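Tryptophan halogenase superfamily (Brevundimonas sp. BAL3, PDB 6FRL) is a flavin-dependent halogenase that prefers bromination over chlorination, probably using reduced flavin and oxygen to oxidise the halide that is passed to an aromatic substrate. Local coordinates at residues I11-I16 against E216-V221; A57-I62 against S354-E359; R78-T83 against G170-H175; I188-R193 against L207-G212; R244-D249 against F396-Y401. All coordinates share one frame; numbering follows the deposited sequence.

Interaction 1 of 5, residues I11-I16 against E216-V221; sequences IRSVVI and EGDLFV
Val14, Val15 and Ile16 pair in parallel with Leu219, Phe220 and Val221, two neighbouring strands of the Rossmann-type sheet expected of a flavin-dependent halogenase; the short strand axes come within 4.8 Å and are inclined by 22°. Val15 supplies both firm backbone bonds, its N donating to Leu219 O (2.9 Å) and its O accepting from Val221 N, while the bond from Leu219 N to Ser13 O is weak. On one face of the sheet Val14 CG1 meets Val221 CG2 at 4.1 Å. On the other, Val15 and Phe220 lie side by side and point the same way, with Val15 CB 3.7 Å from Phe220 CE2; Leu207 of strand 204-209 covers this pair. Strand 40-45 bonds to the far edge of 13-17, placing the contact inside the sheet. At the start of strand 13-16, Ser13 OG accepts the N-H of Asp218 (Asp218 N to Ser13 OG 3.1 Å). Arg12 takes the Asp218 carboxylate side-on in a salt bridge, NE and NH2 each bonding one oxygen, with the two flat groups only 18° from coplanar. Arg12 NH2 reaches Asp218 OD1 at 2.9 Å, tilted somewhat from the plane. Asp218 OD2 accepts twice: from Arg12 N on the anti side, and on its syn lone pair from Arg12 NE, 2.9 Å away, along a nearly straight N-H...O path of 169°.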
# COMPACT_ATOMS: atom_id res chain seq x y z
N ILE B 11 3.88 -26.84 14.81
CA ILE B 11 3.25 -26.48 16.11
C ILE B 11 2.10 -27.49 16.40
O ILE B 11 1.21 -27.70 15.56
CB ILE B 11 2.65 -25.02 16.13
CG1 ILE B 11 3.72 -23.95 15.85
CG2 ILE B 11 1.96 -24.71 17.46
CD1 ILE B 11 4.73 -23.75 16.95
N ARG B 12 2.14 -28.11 17.57
CA ARG B 12 1.13 -29.11 17.97
C ARG B 12 0.05 -28.57 18.91
O ARG B 12 -0.97 -29.20 19.10
CB ARG B 12 1.83 -30.31 18.64
CG ARG B 12 2.91 -30.97 17.78
CD ARG B 12 3.91 -31.74 18.62
NE ARG B 12 4.67 -30.87 19.53
CZ ARG B 12 5.58 -31.30 20.40
NH1 ARG B 12 5.90 -32.61 20.48
NH2 ARG B 12 6.20 -30.44 21.19
N SER B 13 0.31 -27.43 19.54
CA SER B 13 -0.56 -26.95 20.59
C SER B 13 -0.41 -25.43 20.78
O SER B 13 0.70 -24.88 20.57
CB SER B 13 -0.26 -27.67 21.89
OG SER B 13 1.11 -27.51 22.29
N VAL B 14 -1.51 -24.78 21.17
CA VAL B 14 -1.54 -23.35 21.38
C VAL B 14 -2.26 -23.08 22.69
O VAL B 14 -3.39 -23.58 22.91
CB VAL B 14 -2.27 -22.59 20.25
CG1 VAL B 14 -2.32 -21.08 20.55
CG2 VAL B 14 -1.60 -22.88 18.91
N VAL B 15 -1.63 -22.28 23.54
CA VAL B 15 -2.20 -21.96 24.84
C VAL B 15 -2.42 -20.46 24.91
O VAL B 15 -1.47 -19.69 24.81
CB VAL B 15 -1.27 -22.41 26.00
CG1 VAL B 15 -1.90 -22.06 27.37
CG2 VAL B 15 -0.98 -23.91 25.91
N ILE B 16 -3.66 -20.06 25.13
CA ILE B 16 -4.02 -18.67 25.12
C ILE B 16 -4.22 -18.32 26.58
O ILE B 16 -5.10 -18.88 27.24
CB ILE B 16 -5.33 -18.46 24.30
CG1 ILE B 16 -5.10 -18.82 22.84
CG2 ILE B 16 -5.82 -17.03 24.40
CD1 ILE B 16 -6.36 -18.93 22.04
N GLU B 216 1.04 -27.35 29.25
CA GLU B 216 2.13 -27.28 28.33
C GLU B 216 1.63 -26.76 27.01
O GLU B 216 0.45 -26.97 26.67
CB GLU B 216 2.71 -28.67 28.07
CG GLU B 216 3.26 -29.42 29.28
CD GLU B 216 3.80 -30.78 28.91
OE1 GLU B 216 3.11 -31.52 28.17
OE2 GLU B 216 4.93 -31.10 29.35
N GLY B 217 2.52 -26.09 26.27
CA GLY B 217 2.25 -25.65 24.92
C GLY B 217 3.52 -25.37 24.13
O GLY B 217 4.54 -25.03 24.69
N ASP B 218 3.44 -25.53 22.82
CA ASP B 218 4.50 -25.09 21.92
C ASP B 218 4.49 -23.58 21.64
O ASP B 218 5.56 -22.99 21.45
CB ASP B 218 4.38 -25.83 20.60
CG ASP B 218 4.60 -27.32 20.74
OD1 ASP B 218 5.17 -27.75 21.79
OD2 ASP B 218 4.21 -28.05 19.78
N LEU B 219 3.28 -22.99 21.55
CA LEU B 219 3.05 -21.57 21.26
C LEU B 219 2.10 -20.98 22.30
O LEU B 219 1.02 -21.52 22.53
CB LEU B 219 2.47 -21.37 19.84
CG LEU B 219 2.11 -19.91 19.43
CD1 LEU B 219 3.38 -19.10 19.26
CD2 LEU B 219 1.27 -19.75 18.16
N PHE B 220 2.51 -19.88 22.91
CA PHE B 220 1.72 -19.16 23.88
C PHE B 220 1.28 -17.80 23.35
O PHE B 220 2.11 -17.06 22.79
CB PHE B 220 2.52 -18.97 25.17
CG PHE B 220 2.67 -20.24 25.96
CD1 PHE B 220 3.60 -21.19 25.60
CD2 PHE B 220 1.80 -20.51 27.02
CE1 PHE B 220 3.68 -22.39 26.28
CE2 PHE B 220 1.90 -21.69 27.71
CZ PHE B 220 2.83 -22.63 27.34
N VAL B 221 -0.01 -17.46 23.53
CA VAL B 221 -0.52 -16.11 23.25
C VAL B 221 -0.87 -15.44 24.56
O VAL B 221 -1.68 -15.96 25.33
CB VAL B 221 -1.78 -16.11 22.34
CG1 VAL B 221 -2.04 -14.70 21.84
CG2 VAL B 221 -1.62 -17.05 21.15

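Interaction 2 of 5, residues A57-I62 against S354-E359; sequences ATIPTI and SIALIE
Glu359 reaches from helix 354-367 to the segment leading into helix 61-68, where its carboxylate meets Thr61. From CB the chain leaves with CG anti to the carbonyl carbon (chi1 -62°) and runs on extended. Glu359 CG passes 4.1 Å from Ile62 CD1, and CD brings both oxygens to the Thr61 hydroxyl. Glu359 OE1 and OE2 each lie 3.0 Å from Thr61 OG1, but either could be only a weak hydrogen bond, since the hydroxyl has one proton for both. Glu359 OE2 also accepts a hydrogen bond from a water at 2.8 Å, and that water accepts the N-H of Ile59. Two further waters bridge the segments: one joins the backbones directly, donating to Ala57 O and accepting from Ile355 N, and the other links Thr61 OG1 to Ala356 O. Beside this polar end the packing is aliphatic. Ile62 CD1 touches Ile355 CG2 at 3.6 Å, and Ile59 lays CG1 and CD1 against Ala356 CB, the CD1 contact being 3.7 Å. Met25 of helix 20-33 packs on both Ile62 and Glu359. The contact thus ties the loop after strand 55-57 to helix 354-367 near the middle of the chain. Because one hydroxyl proton cannot fully serve both carboxylate oxygens, the water on OE2 probably shares in satisfying this buried group, and the waters help set the spacing of the segments.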
# COMPACT_ATOMS: atom_id res chain seq x y z
N ALA B 57 -17.11 0.51 21.08
CA ALA B 57 -17.24 0.76 19.66
C ALA B 57 -16.18 0.02 18.85
O ALA B 57 -15.23 -0.54 19.40
CB ALA B 57 -17.19 2.26 19.36
N THR B 58 -16.40 -0.02 17.54
CA THR B 58 -15.54 -0.73 16.60
C THR B 58 -15.43 0.03 15.27
O THR B 58 -16.11 1.05 15.07
CB THR B 58 -16.12 -2.12 16.27
OG1 THR B 58 -17.49 -1.98 15.82
CG2 THR B 58 -16.04 -3.04 17.47
N ILE B 59 -14.56 -0.46 14.39
CA ILE B 59 -14.50 -0.04 13.00
C ILE B 59 -15.01 -1.20 12.11
O ILE B 59 -15.21 -2.31 12.58
CB ILE B 59 -13.08 0.47 12.61
CG1 ILE B 59 -11.99 -0.59 12.81
CG2 ILE B 59 -12.70 1.70 13.42
CD1 ILE B 59 -10.67 -0.16 12.22
N PRO B 60 -15.24 -0.93 10.81
CA PRO B 60 -15.89 -1.97 9.99
C PRO B 60 -15.13 -3.30 9.77
O PRO B 60 -15.75 -4.32 9.40
CB PRO B 60 -16.12 -1.24 8.66
CG PRO B 60 -16.21 0.20 9.05
CD PRO B 60 -15.14 0.34 10.07
N THR B 61 -13.81 -3.30 9.98
CA THR B 61 -13.07 -4.53 9.94
C THR B 61 -13.76 -5.63 10.80
O THR B 61 -13.76 -6.79 10.42
CB THR B 61 -11.59 -4.34 10.38
OG1 THR B 61 -11.53 -3.76 11.70
CG2 THR B 61 -10.82 -3.48 9.40
N ILE B 62 -14.36 -5.29 11.94
CA ILE B 62 -14.96 -6.31 12.85
C ILE B 62 -16.06 -7.16 12.16
O ILE B 62 -16.22 -8.33 12.48
CB ILE B 62 -15.47 -5.69 14.19
CG1 ILE B 62 -15.64 -6.74 15.27
CG2 ILE B 62 -16.84 -5.04 14.01
CD1 ILE B 62 -14.39 -7.49 15.65
N SER B 354 -9.24 -0.36 19.85
CA SER B 354 -8.82 -1.47 20.72
C SER B 354 -9.08 -2.84 20.09
O SER B 354 -8.16 -3.68 19.97
CB SER B 354 -9.56 -1.39 22.07
OG SER B 354 -8.96 -0.41 22.88
N ILE B 355 -10.34 -3.08 19.75
CA ILE B 355 -10.71 -4.30 19.13
C ILE B 355 -9.99 -4.42 17.78
O ILE B 355 -9.45 -5.49 17.46
CB ILE B 355 -12.24 -4.44 19.10
CG1 ILE B 355 -12.70 -4.77 20.53
CG2 ILE B 355 -12.70 -5.48 18.08
CD1 ILE B 355 -14.21 -4.87 20.75
N ALA B 356 -9.91 -3.32 17.03
CA ALA B 356 -9.22 -3.31 15.75
C ALA B 356 -7.77 -3.79 15.82
O ALA B 356 -7.28 -4.46 14.91
CB ALA B 356 -9.29 -1.91 15.17
N LEU B 357 -7.07 -3.44 16.89
CA LEU B 357 -5.67 -3.84 17.11
C LEU B 357 -5.51 -5.33 17.44
O LEU B 357 -4.47 -5.96 17.11
CB LEU B 357 -5.00 -2.95 18.14
CG LEU B 357 -4.76 -1.47 17.68
CD1 LEU B 357 -4.68 -0.53 18.86
CD2 LEU B 357 -3.52 -1.30 16.79
N ILE B 358 -6.54 -5.91 18.08
CA ILE B 358 -6.66 -7.37 18.27
C ILE B 358 -6.84 -8.05 16.92
O ILE B 358 -6.13 -9.00 16.62
CB ILE B 358 -7.82 -7.73 19.23
CG1 ILE B 358 -7.44 -7.30 20.66
CG2 ILE B 358 -8.15 -9.22 19.19
CD1 ILE B 358 -8.61 -7.01 21.56
N GLU B 359 -7.75 -7.53 16.10
CA GLU B 359 -7.99 -8.09 14.76
C GLU B 359 -6.72 -8.11 13.87
O GLU B 359 -6.45 -9.08 13.19
CB GLU B 359 -9.06 -7.29 14.01
CG GLU B 359 -10.46 -7.22 14.58
CD GLU B 359 -11.35 -6.27 13.78
OE1 GLU B 359 -11.64 -6.59 12.59
OE2 GLU B 359 -11.73 -5.21 14.34
O HOH W 1 -12.48 -1.12 19.89
O HOH W 2 -13.16 -2.92 15.15
O HOH W 3 -8.72 -4.17 12.08

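Interaction 3 of 5, residues R78-T83 against G170-H175; sequences RATQAT and GLFAQH
Leu171 and Thr80 approach backbone to backbone, their CA atoms 5.1 Å apart, where the chain leaving helix 73-79 runs up against helix 169-182. Leu171 aims its CB at this turn and sets its branched end over the backbone: CB lies 3.5 Å from Ala79 O, and CD1 meets the same oxygen at 3.4 Å. Leu171 CD1 then touches Gln81 CG at 3.9 Å, the two side chains passing at a slant. Thr80 turns its methyl rather than its hydroxyl to the helix. With OG1 between the backbone N and the carbonyl carbon (chi1 57°), where it bonds back to Val76 O, Thr80 CG2 is left to rest 3.5 Å from Phe172 N and 3.9 Å from Phe172 CB. One helical turn further along from Leu171, His175 brings its ring beside Ala79, whose CB lies 3.6 Å from His175 ND1 and approaches the ring obliquely. Behind these contacts Leu167 of strand 164-168 packs on both Thr80 and Phe172, and Thr80 shares a backbone bond with Asp168. By van der Waals packing, the end of helix 73-79 rests on the first turns of helix 169-182, which directly follows strand 164-168, a strand-to-helix junction of the halogenase fold.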
# COMPACT_ATOMS: atom_id res chain seq x y z
N ARG B 78 -27.97 -9.19 17.51
CA ARG B 78 -28.95 -9.69 18.50
C ARG B 78 -28.26 -10.14 19.77
O ARG B 78 -28.70 -9.81 20.86
CB ARG B 78 -29.83 -10.84 17.94
CG ARG B 78 -31.20 -10.41 17.42
CD ARG B 78 -32.11 -11.56 17.02
NE ARG B 78 -31.55 -12.22 15.84
CZ ARG B 78 -31.80 -11.91 14.57
NH1 ARG B 78 -32.68 -10.98 14.26
NH2 ARG B 78 -31.20 -12.59 13.60
N ALA B 79 -27.18 -10.91 19.64
CA ALA B 79 -26.56 -11.55 20.80
C ALA B 79 -25.75 -10.56 21.65
O ALA B 79 -25.50 -10.82 22.83
CB ALA B 79 -25.71 -12.75 20.38
N THR B 80 -25.35 -9.43 21.06
CA THR B 80 -24.46 -8.48 21.75
C THR B 80 -25.12 -7.13 22.13
O THR B 80 -24.39 -6.18 22.52
CB THR B 80 -23.18 -8.25 20.93
OG1 THR B 80 -23.52 -7.78 19.61
CG2 THR B 80 -22.37 -9.54 20.83
N GLN B 81 -26.47 -7.05 22.06
CA GLN B 81 -27.22 -5.84 22.37
C GLN B 81 -26.76 -4.65 21.49
O GLN B 81 -26.87 -3.49 21.87
CB GLN B 81 -27.13 -5.47 23.88
CG GLN B 81 -27.88 -6.40 24.84
CD GLN B 81 -29.39 -6.43 24.61
OE1 GLN B 81 -29.95 -7.48 24.29
NE2 GLN B 81 -30.06 -5.28 24.72
N ALA B 82 -26.29 -4.98 20.29
CA ALA B 82 -25.59 -4.03 19.44
C ALA B 82 -26.52 -3.09 18.71
O ALA B 82 -27.70 -3.41 18.50
CB ALA B 82 -24.77 -4.76 18.40
N THR B 83 -25.95 -1.96 18.31
CA THR B 83 -26.58 -1.03 17.37
C THR B 83 -25.58 -0.67 16.25
O THR B 83 -24.38 -0.97 16.35
CB THR B 83 -26.99 0.29 18.06
OG1 THR B 83 -25.80 0.99 18.48
CG2 THR B 83 -27.84 0.01 19.28
N GLY B 170 -18.37 -7.98 26.60
CA GLY B 170 -18.60 -9.20 27.39
C GLY B 170 -19.49 -10.21 26.67
O GLY B 170 -19.13 -11.37 26.59
N LEU B 171 -20.62 -9.76 26.13
CA LEU B 171 -21.49 -10.65 25.35
C LEU B 171 -20.79 -11.15 24.09
O LEU B 171 -20.93 -12.32 23.74
CB LEU B 171 -22.82 -9.98 24.98
CG LEU B 171 -23.74 -9.57 26.16
CD1 LEU B 171 -25.03 -8.92 25.64
CD2 LEU B 171 -24.05 -10.78 27.07
N PHE B 172 -20.05 -10.26 23.41
CA PHE B 172 -19.26 -10.62 22.23
C PHE B 172 -18.25 -11.70 22.61
O PHE B 172 -18.15 -12.73 21.92
CB PHE B 172 -18.55 -9.39 21.64
CG PHE B 172 -17.91 -9.62 20.30
CD1 PHE B 172 -18.60 -10.21 19.27
CD2 PHE B 172 -16.60 -9.17 20.05
CE1 PHE B 172 -18.02 -10.36 18.01
CE2 PHE B 172 -16.01 -9.34 18.80
CZ PHE B 172 -16.72 -9.94 17.79
N ALA B 173 -17.57 -11.53 23.74
CA ALA B 173 -16.65 -12.58 24.23
C ALA B 173 -17.36 -13.91 24.47
O ALA B 173 -16.87 -14.95 24.05
CB ALA B 173 -15.89 -12.13 25.48
N GLN B 174 -18.52 -13.88 25.10
CA GLN B 174 -19.32 -15.10 25.32
C GLN B 174 -19.75 -15.79 24.00
O GLN B 174 -19.60 -17.00 23.87
CB GLN B 174 -20.53 -14.83 26.22
CG GLN B 174 -20.15 -14.57 27.69
CD GLN B 174 -21.38 -14.51 28.64
OE1 GLN B 174 -22.48 -15.06 28.37
NE2 GLN B 174 -21.18 -13.83 29.77
N HIS B 175 -20.20 -15.03 23.02
CA HIS B 175 -20.58 -15.59 21.72
C HIS B 175 -19.38 -16.31 21.02
O HIS B 175 -19.50 -17.44 20.52
CB HIS B 175 -21.15 -14.45 20.86
CG HIS B 175 -21.87 -14.88 19.63
ND1 HIS B 175 -23.20 -15.24 19.64
CD2 HIS B 175 -21.48 -14.92 18.33
CE1 HIS B 175 -23.59 -15.50 18.41
NE2 HIS B 175 -22.56 -15.32 17.60

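Interaction 4 of 5, residues I188-R193 against L207-G212; sequences IDARIR and LTLDDG
Arg193 NH2 donates to Asp210 O at 2.7 Å, the shortest polar bond between the segments, though a bent one: its N-H...O angle is 136° and the nitrogen sits above the carbonyl plane. Arg193 leaves with CG anti to its backbone N (chi1 -172°) and then bends at chi3, which brings the guanidinium back over the Leu209-Gly212 type I turn. Leu209 O lies over one face of the group, and Thr208 CG2 comes 3.5 Å from Arg193 NH1. The backbone adds two bonds, from Arg193 N to Thr208 O at 2.8 Å and from Asp210 N to Arg191 O at 3.1 Å; they flank the antiparallel non-hydrogen-bonded pair of Ile192 and Leu209 in the hairpin of strands 192-197 and 204-209. Apolar groups gather toward the Rossmann-type sheet. Leu209 CD1 reaches Ile188 CG2 and Ala190 CB, each at 3.9 Å, and Ile192 CD1 meets Leu207 CD1. Val17 and Val44 of that sheet pack against Ile192 and Leu207, so the hairpin lies on that sheet. On the solvent side Asp210 OD2 lies 3.2 Å from Arg191 CB. Asp210 OD2 is 4.6 Å from Arg191 NE and lies well out of the guanidinium plane, so no N-H points at it. That pair can therefore offer only charge attraction, probably softened by solvent, whereas Arg193 makes a directed bond to the carbonyl of the turn.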
# COMPACT_ATOMS: atom_id res chain seq x y z
N ILE B 188 -10.04 -23.98 30.57
CA ILE B 188 -9.59 -24.32 31.90
C ILE B 188 -9.82 -23.12 32.78
O ILE B 188 -9.17 -22.08 32.60
CB ILE B 188 -8.09 -24.66 31.92
CG1 ILE B 188 -7.83 -25.94 31.12
CG2 ILE B 188 -7.61 -24.80 33.37
CD1 ILE B 188 -6.35 -26.29 30.95
N ASP B 189 -10.72 -23.27 33.75
CA ASP B 189 -11.01 -22.24 34.74
C ASP B 189 -10.04 -22.43 35.89
O ASP B 189 -10.11 -23.43 36.60
CB ASP B 189 -12.46 -22.35 35.21
CG ASP B 189 -12.93 -21.14 36.01
OD1 ASP B 189 -12.10 -20.32 36.51
OD2 ASP B 189 -14.16 -21.03 36.14
N ALA B 190 -9.11 -21.48 36.07
CA ALA B 190 -8.01 -21.63 37.04
C ALA B 190 -7.13 -20.40 37.06
O ALA B 190 -6.87 -19.80 36.02
CB ALA B 190 -7.16 -22.84 36.67
N ARG B 191 -6.69 -20.01 38.27
CA ARG B 191 -5.61 -19.02 38.44
C ARG B 191 -4.25 -19.64 38.13
O ARG B 191 -4.04 -20.83 38.34
CB ARG B 191 -5.60 -18.47 39.87
CG ARG B 191 -6.80 -17.65 40.27
CD ARG B 191 -6.60 -17.02 41.64
NE ARG B 191 -7.89 -16.63 42.25
CZ ARG B 191 -8.06 -15.78 43.27
NH1 ARG B 191 -7.02 -15.16 43.84
NH2 ARG B 191 -9.29 -15.53 43.72
N ILE B 192 -3.32 -18.83 37.62
CA ILE B 192 -1.99 -19.30 37.25
C ILE B 192 -1.07 -18.89 38.38
O ILE B 192 -1.06 -17.70 38.76
CB ILE B 192 -1.54 -18.66 35.90
CG1 ILE B 192 -2.49 -19.11 34.76
CG2 ILE B 192 -0.12 -19.07 35.53
CD1 ILE B 192 -2.56 -18.16 33.59
N ARG B 193 -0.32 -19.86 38.94
CA ARG B 193 0.64 -19.58 40.03
C ARG B 193 1.97 -19.06 39.48
O ARG B 193 2.54 -18.13 40.04
CB ARG B 193 0.91 -20.85 40.86
CG ARG B 193 1.74 -20.66 42.13
CD ARG B 193 2.29 -22.00 42.64
NE ARG B 193 1.24 -22.96 43.04
CZ ARG B 193 1.33 -24.30 42.95
NH1 ARG B 193 2.42 -24.91 42.48
NH2 ARG B 193 0.30 -25.05 43.34
N LEU B 207 2.48 -23.50 31.88
CA LEU B 207 1.90 -22.76 33.00
C LEU B 207 1.68 -23.71 34.17
O LEU B 207 1.27 -24.85 33.97
CB LEU B 207 0.55 -22.16 32.64
CG LEU B 207 0.38 -21.34 31.38
CD1 LEU B 207 -1.06 -20.91 31.25
CD2 LEU B 207 1.28 -20.13 31.43
N THR B 208 1.94 -23.23 35.39
CA THR B 208 1.66 -23.99 36.60
C THR B 208 0.45 -23.35 37.27
O THR B 208 0.48 -22.17 37.65
CB THR B 208 2.88 -24.03 37.57
OG1 THR B 208 3.93 -24.83 36.99
CG2 THR B 208 2.50 -24.61 38.95
N LEU B 209 -0.61 -24.15 37.42
CA LEU B 209 -1.87 -23.64 38.01
C LEU B 209 -1.79 -23.62 39.54
O LEU B 209 -0.87 -24.20 40.11
CB LEU B 209 -3.04 -24.50 37.53
CG LEU B 209 -3.15 -24.73 36.02
CD1 LEU B 209 -4.45 -25.44 35.65
CD2 LEU B 209 -3.05 -23.40 35.26
N ASP B 210 -2.75 -22.95 40.18
CA ASP B 210 -2.92 -22.96 41.67
C ASP B 210 -3.01 -24.37 42.25
O ASP B 210 -2.41 -24.63 43.28
CB ASP B 210 -4.17 -22.17 42.12
CG ASP B 210 -3.85 -20.75 42.58
OD1 ASP B 210 -2.70 -20.43 42.91
OD2 ASP B 210 -4.80 -19.95 42.65
N ASP B 211 -3.74 -25.27 41.60
CA ASP B 211 -3.82 -26.67 42.03
C ASP B 211 -2.59 -27.55 41.67
O ASP B 211 -2.57 -28.74 42.02
CB ASP B 211 -5.16 -27.34 41.59
CG ASP B 211 -5.30 -27.54 40.09
OD1 ASP B 211 -4.29 -27.69 39.38
OD2 ASP B 211 -6.46 -27.56 39.61
N GLY B 212 -1.60 -27.00 40.96
CA GLY B 212 -0.36 -27.72 40.65
C GLY B 212 -0.34 -28.41 39.29
O GLY B 212 0.70 -28.95 38.89

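Interaction 5 of 5, residues R244-D249 against F396-Y401; sequences RWLPCD and FIILHY
Leu246 CD2 drops between two residues of helix 376-402, touching Ile397 CG2 and Ile398 CG1, each at 3.8 Å, and its side chain crosses both at about a right angle. Leu246 CD2 also lies 4.2 Å from Tyr401 CE2. Pro247 sets CG over one face of the Tyr401 ring, and Cys248 SG comes 3.6 Å from Tyr401 OH; the sulfur is 5.3 Å from the ring centroid and oblique to it, a sulfur-aromatic contact. One residue before Leu246, Trp245 CB meets Ile398 CD1 at 3.8 Å. In the next shell, the Tyr401 hydroxyl is held by a hydrogen bond to Glu348. Phe411 and Cys415 of helix 410-417 back Pro247, and Pro421 touches both Trp245 and Ile398. An irregular connection leading into strand 250-257 is thereby packed against the long helix 376-402, a loop-on-helix contact joining the antiparallel part of the large mixed sheet to the helical region of the halogenase fold.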
# COMPACT_ATOMS: atom_id res chain seq x y z
N ARG B 244 4.45 11.20 27.13
CA ARG B 244 5.07 12.42 26.63
C ARG B 244 4.33 13.03 25.42
O ARG B 244 4.20 14.25 25.34
CB ARG B 244 6.55 12.17 26.32
CG ARG B 244 6.80 11.40 25.03
CD ARG B 244 8.09 10.65 24.92
NE ARG B 244 8.89 11.14 23.79
CZ ARG B 244 9.83 10.44 23.14
NH1 ARG B 244 10.12 9.16 23.46
NH2 ARG B 244 10.49 11.03 22.13
N TRP B 245 3.83 12.18 24.50
CA TRP B 245 3.08 12.66 23.34
C TRP B 245 1.59 12.90 23.62
O TRP B 245 0.97 13.69 22.93
CB TRP B 245 3.15 11.67 22.17
CG TRP B 245 4.50 11.30 21.68
CD1 TRP B 245 5.02 10.04 21.64
CD2 TRP B 245 5.49 12.16 21.14
NE1 TRP B 245 6.28 10.07 21.11
CE2 TRP B 245 6.59 11.36 20.78
CE3 TRP B 245 5.55 13.53 20.92
CZ2 TRP B 245 7.75 11.88 20.20
CZ3 TRP B 245 6.70 14.05 20.35
CH2 TRP B 245 7.78 13.23 19.99
N LEU B 246 0.99 12.18 24.58
CA LEU B 246 -0.46 12.22 24.82
C LEU B 246 -0.71 12.67 26.25
O LEU B 246 -0.23 12.01 27.17
CB LEU B 246 -1.06 10.84 24.57
CG LEU B 246 -1.00 10.43 23.10
CD1 LEU B 246 -0.98 8.92 22.89
CD2 LEU B 246 -2.15 11.04 22.32
N PRO B 247 -1.44 13.78 26.45
CA PRO B 247 -1.57 14.32 27.82
C PRO B 247 -2.34 13.42 28.79
O PRO B 247 -1.88 13.18 29.92
CB PRO B 247 -2.32 15.63 27.61
CG PRO B 247 -3.09 15.46 26.35
CD PRO B 247 -2.28 14.51 25.49
N CYS B 248 -3.50 12.90 28.35
CA CYS B 248 -4.42 12.23 29.24
C CYS B 248 -3.82 10.94 29.81
O CYS B 248 -3.10 10.19 29.12
CB CYS B 248 -5.76 11.99 28.56
SG CYS B 248 -6.59 13.53 28.11
N ASP B 249 -4.09 10.72 31.10
CA ASP B 249 -3.47 9.64 31.88
C ASP B 249 -4.44 8.89 32.82
O ASP B 249 -4.00 8.10 33.64
CB ASP B 249 -2.29 10.24 32.66
CG ASP B 249 -2.74 11.15 33.81
OD1 ASP B 249 -3.79 11.82 33.71
OD2 ASP B 249 -2.04 11.19 34.83
N PHE B 396 -2.43 9.51 14.39
CA PHE B 396 -3.81 9.94 14.12
C PHE B 396 -4.48 10.48 15.37
O PHE B 396 -5.14 11.52 15.30
CB PHE B 396 -4.63 8.79 13.50
CG PHE B 396 -5.97 9.19 12.97
CD1 PHE B 396 -6.08 10.17 11.98
CD2 PHE B 396 -7.14 8.56 13.40
CE1 PHE B 396 -7.34 10.53 11.46
CE2 PHE B 396 -8.38 8.92 12.89
CZ PHE B 396 -8.47 9.91 11.92
N ILE B 397 -4.30 9.79 16.51
CA ILE B 397 -4.89 10.26 17.79
C ILE B 397 -4.31 11.63 18.21
O ILE B 397 -5.05 12.55 18.53
CB ILE B 397 -4.73 9.20 18.92
CG1 ILE B 397 -5.64 8.00 18.60
CG2 ILE B 397 -5.10 9.80 20.28
CD1 ILE B 397 -5.34 6.74 19.37
N ILE B 398 -2.99 11.76 18.17
CA ILE B 398 -2.31 13.02 18.47
C ILE B 398 -2.91 14.22 17.70
O ILE B 398 -3.20 15.28 18.30
CB ILE B 398 -0.80 12.89 18.17
CG1 ILE B 398 -0.14 12.02 19.24
CG2 ILE B 398 -0.13 14.28 18.15
CD1 ILE B 398 1.26 11.58 18.90
N LEU B 399 -3.09 14.05 16.39
CA LEU B 399 -3.62 15.10 15.52
C LEU B 399 -4.87 15.77 16.07
O LEU B 399 -5.00 17.00 15.93
CB LEU B 399 -3.92 14.58 14.09
CG LEU B 399 -4.30 15.63 13.05
CD1 LEU B 399 -3.15 16.60 12.79
CD2 LEU B 399 -4.75 15.02 11.75
N HIS B 400 -5.77 14.98 16.67
CA HIS B 400 -7.04 15.49 17.19
C HIS B 400 -6.79 16.58 18.28
O HIS B 400 -7.46 17.64 18.34
CB HIS B 400 -7.89 14.36 17.78
CG HIS B 400 -8.43 13.36 16.79
ND1 HIS B 400 -7.63 12.45 16.12
CD2 HIS B 400 -9.71 13.04 16.44
CE1 HIS B 400 -8.38 11.65 15.38
NE2 HIS B 400 -9.65 11.99 15.56
N TYR B 401 -5.81 16.32 19.14
CA TYR B 401 -5.45 17.27 20.18
C TYR B 401 -4.67 18.47 19.60
O TYR B 401 -4.94 19.62 19.94
CB TYR B 401 -4.57 16.59 21.25
CG TYR B 401 -5.26 15.56 22.11
CD1 TYR B 401 -6.14 15.96 23.14
CD2 TYR B 401 -5.02 14.19 21.96
CE1 TYR B 401 -6.78 15.01 23.94
CE2 TYR B 401 -5.64 13.25 22.77
CZ TYR B 401 -6.52 13.67 23.75
OH TYR B 401 -7.13 12.77 24.59

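Overall arrangement
Interactions 1 and 4 meet through Leu207, far from the centre of the molecule: the first is buried parallel pairing inside the Rossmann-type sheet, the second an antiparallel hairpin with an exposed, charged turn. Interactions 2 and 3 also touch, through Ile62 and Phe172, and join the successive helices 61-68 and 73-79 to different partners. Interaction 2 lies near the centre of the chain, buried and water-bridged; interaction 3 is partly buried and rests on van der Waals packing. Interaction 5 is buried like interaction 2 but almost wholly apolar, and lies across the chain's centre from interaction 3. Helix 354-367 of interaction 2 is followed by helix 376-402 of interaction 5.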